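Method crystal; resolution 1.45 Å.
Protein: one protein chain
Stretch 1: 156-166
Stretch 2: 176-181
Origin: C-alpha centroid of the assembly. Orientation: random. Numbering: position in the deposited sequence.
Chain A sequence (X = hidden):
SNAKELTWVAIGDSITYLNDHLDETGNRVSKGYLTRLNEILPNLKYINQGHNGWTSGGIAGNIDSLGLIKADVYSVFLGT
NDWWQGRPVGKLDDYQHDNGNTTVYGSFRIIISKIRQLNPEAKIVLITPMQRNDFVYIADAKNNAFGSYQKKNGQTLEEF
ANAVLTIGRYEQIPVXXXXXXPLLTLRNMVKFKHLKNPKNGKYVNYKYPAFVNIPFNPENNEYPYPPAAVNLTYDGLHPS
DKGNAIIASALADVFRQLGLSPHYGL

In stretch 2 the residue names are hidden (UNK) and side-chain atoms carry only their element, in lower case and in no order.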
# COMPACT_ATOMS: atom_id res chain seq x y z
N THR A 156 8.82 13.04 -1.76
CA THR A 156 8.59 12.22 -0.57
C THR A 156 7.35 11.39 -0.77
O THR A 156 6.46 11.75 -1.53
CB THR A 156 8.36 13.07 0.68
OG1 THR A 156 7.14 13.80 0.53
CG2 THR A 156 9.52 14.03 0.92
N LEU A 157 7.27 10.28 -0.05
CA LEU A 157 6.07 9.45 -0.10
C LEU A 157 4.90 10.23 0.49
O LEU A 157 3.75 10.07 0.05
CB LEU A 157 6.29 8.13 0.66
CG LEU A 157 5.14 7.13 0.64
CD1 LEU A 157 4.72 6.75 -0.79
CD2 LEU A 157 5.55 5.89 1.43
N GLU A 158 5.19 11.10 1.45
CA GLU A 158 4.15 11.92 2.04
C GLU A 158 3.40 12.75 1.00
O GLU A 158 2.20 12.98 1.14
CB GLU A 158 4.71 12.82 3.14
CG GLU A 158 3.61 13.57 3.86
CD GLU A 158 4.10 14.46 4.97
OE1 GLU A 158 5.31 14.79 5.00
OE2 GLU A 158 3.28 14.84 5.83
N GLU A 159 4.10 13.20 -0.04
CA GLU A 159 3.43 13.96 -1.11
C GLU A 159 2.34 13.14 -1.78
O GLU A 159 1.32 13.68 -2.20
CB GLU A 159 4.43 14.40 -2.17
CG GLU A 159 5.37 15.46 -1.71
CD GLU A 159 6.35 15.82 -2.80
OE1 GLU A 159 5.91 16.35 -3.84
OE2 GLU A 159 7.55 15.55 -2.62
N PHE A 160 2.59 11.84 -1.90
CA PHE A 160 1.61 10.92 -2.49
C PHE A 160 0.40 10.77 -1.57
O PHE A 160 -0.74 10.79 -2.02
CB PHE A 160 2.27 9.57 -2.81
CG PHE A 160 3.26 9.65 -3.94
CD1 PHE A 160 4.49 10.26 -3.77
CD2 PHE A 160 2.94 9.13 -5.19
CE1 PHE A 160 5.39 10.36 -4.82
CE2 PHE A 160 3.84 9.23 -6.24
CZ PHE A 160 5.06 9.83 -6.06
N ALA A 161 0.65 10.62 -0.28
CA ALA A 161 -0.44 10.57 0.69
C ALA A 161 -1.24 11.87 0.64
O ALA A 161 -2.47 11.85 0.68
CB ALA A 161 0.10 10.34 2.08
N ASN A 162 -0.55 12.99 0.52
CA ASN A 162 -1.23 14.28 0.50
C ASN A 162 -2.09 14.47 -0.75
O ASN A 162 -3.18 15.05 -0.68
CB ASN A 162 -0.23 15.43 0.68
CG ASN A 162 0.36 15.49 2.09
OD1 ASN A 162 -0.17 14.89 3.02
ND2 ASN A 162 1.45 16.23 2.25
N ALA A 163 -1.61 13.96 -1.88
CA ALA A 163 -2.41 13.99 -3.10
C ALA A 163 -3.72 13.21 -2.92
O ALA A 163 -4.80 13.69 -3.29
CB ALA A 163 -1.62 13.44 -4.27
N VAL A 164 -3.63 12.02 -2.34
CA VAL A 164 -4.82 11.21 -2.09
C VAL A 164 -5.78 11.96 -1.15
O VAL A 164 -6.98 12.02 -1.39
CB VAL A 164 -4.45 9.83 -1.50
CG1 VAL A 164 -5.71 9.09 -1.06
CG2 VAL A 164 -3.63 9.02 -2.52
N LEU A 165 -5.24 12.55 -0.09
CA LEU A 165 -6.05 13.34 0.83
C LEU A 165 -6.72 14.51 0.12
O LEU A 165 -7.89 14.80 0.36
CB LEU A 165 -5.20 13.84 2.00
CG LEU A 165 -4.76 12.79 3.02
CD1 LEU A 165 -3.63 13.35 3.86
CD2 LEU A 165 -5.92 12.36 3.90
N THR A 166 -5.98 15.17 -0.75
CA THR A 166 -6.52 16.30 -1.51
C THR A 166 -7.66 15.88 -2.43
O THR A 166 -8.68 16.57 -2.49
CB THR A 166 -5.41 17.01 -2.31
OG1 THR A 166 -4.41 17.50 -1.41
CG2 THR A 166 -5.97 18.18 -3.11
N UNK A 176 -8.86 6.80 4.16
CA UNK A 176 -8.16 6.16 5.25
C UNK A 176 -6.71 6.62 5.19
O UNK A 176 -5.99 6.28 4.26
c UNK A 176 -9.65 4.15 5.16
c UNK A 176 -7.39 3.98 6.25
c UNK A 176 -8.21 4.63 5.13
N UNK A 177 -6.29 7.42 6.17
CA UNK A 177 -4.94 7.98 6.15
C UNK A 177 -3.97 7.07 6.89
O UNK A 177 -3.72 7.26 8.08
o UNK A 177 -3.58 11.37 6.70
o UNK A 177 -2.68 9.53 5.93
c UNK A 177 -3.63 10.14 6.44
c UNK A 177 -4.92 9.38 6.75
N UNK A 178 -3.43 6.08 6.19
CA UNK A 178 -2.41 5.22 6.80
C UNK A 178 -1.09 5.95 7.01
O UNK A 178 -0.38 5.68 7.98
c UNK A 178 -4.03 2.64 7.02
c UNK A 178 -2.99 1.91 4.85
c UNK A 178 -3.40 3.09 5.70
c UNK A 178 -2.17 3.97 5.97
N UNK A 179 -0.76 6.87 6.10
CA UNK A 179 0.53 7.55 6.18
C UNK A 179 0.69 8.26 7.52
O UNK A 179 1.74 8.17 8.16
c UNK A 179 2.15 9.03 5.00
c UNK A 179 3.89 10.42 5.89
c UNK A 179 4.80 9.85 5.04
c UNK A 179 2.59 10.02 5.87
c UNK A 179 3.08 8.44 4.15
c UNK A 179 4.41 8.85 4.16
c UNK A 179 0.72 8.56 5.03
o UNK A 179 6.10 10.26 5.09
N UNK A 180 -0.36 8.94 7.96
CA UNK A 180 -0.30 9.69 9.21
C UNK A 180 -0.91 8.95 10.40
O UNK A 180 -1.11 9.54 11.46
c UNK A 180 0.87 12.61 7.98
c UNK A 180 -0.06 12.86 6.00
n UNK A 180 0.99 13.19 6.73
n UNK A 180 -0.85 12.08 6.73
c UNK A 180 -0.29 11.91 7.97
c UNK A 180 -0.94 11.07 9.04
N UNK A 181 -1.19 7.67 10.23
CA UNK A 181 -1.72 6.86 11.32
C UNK A 181 -0.70 6.80 12.46
O UNK A 181 0.45 6.44 12.25
c UNK A 181 -4.13 4.13 11.58
n UNK A 181 -4.45 3.48 12.75
c UNK A 181 -3.44 3.58 13.59
c UNK A 181 -2.04 5.45 10.81
n UNK A 181 -2.48 4.28 13.00
c UNK A 181 -2.89 4.65 11.74
O HOH W 1 7.67 10.54 3.08

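Position 176 carries three side-chain carbons, one of which bears the other two. A fork at the first side-chain atom made of carbon alone identifies Val-176. Its CA-to-CB bond points away from the helix of residues 157-166, and its side chain makes no contact with that stretch.

At position 177 two carbons follow one another, the second carrying two oxygens, one of them 3.5 Å from CD1 of Leu-165; this short carboxylate is Asp-177. Although its CA-to-CB bond runs sideways, the end of the side chain comes nearer to the helix.

Position 178 has four carbons forked at the second, the pattern of Leu-178. Buried but not in contact with the helix, it opens a type I turn that extends to position 181.

Position 179 bears one carbon, its CB, 3.5 Å from CB of Ala-161, then a ring of six carbons with an oxygen on the far side: Tyr-179. From there the ring extends along the helix toward its N-terminal end. CA of Glu-158 sits over one face, 3.9 Å from the centroid of the Tyr-179 ring in a CH-pi contact, and CE2 of Tyr-179 reaches CG of Leu-157 at 4.0 Å. The hydroxyl OH of Tyr-179 is 2.6 Å from water 1, whose oxygen accepts a hydrogen bond from N of Glu-158 at 3.0 Å.

Position 180 shows one carbon leading to a five-membered ring of three carbons and two nitrogens. One nitrogen lies 3.0 Å from OE2 of Glu-158, and the residue is His-180. Its NE2 donates that hydrogen bond almost linearly, at 177°, while ND1 donates to OD2 of Asp-177 at 2.8 Å. With both ring nitrogens acting as donors, the imidazole is doubly protonated. OD1 of Asn-162 approaches the ring edge, 3.6 Å from CE1 of His-180.

Position 181 repeats the carbon and five-membered ring with two nitrogens, giving His-181, out of reach of the helix. Its backbone N closes the turn on O of Leu-178 at 3.1 Å.

The contact therefore joins apolar packing to a polar clasp. Tyr-179 contributes the largest covered area of any residue here, lying against Leu-157, Glu-158 and Ala-161. Beside it, Asp-177 also accepts from the backbone N of His-180 through OD1 at 3.1 Å, so the carboxylate holds both backbone and ring of the histidine, whose other nitrogen meets Glu-158.

Stretch 2, residues 176-181: VDLYHH
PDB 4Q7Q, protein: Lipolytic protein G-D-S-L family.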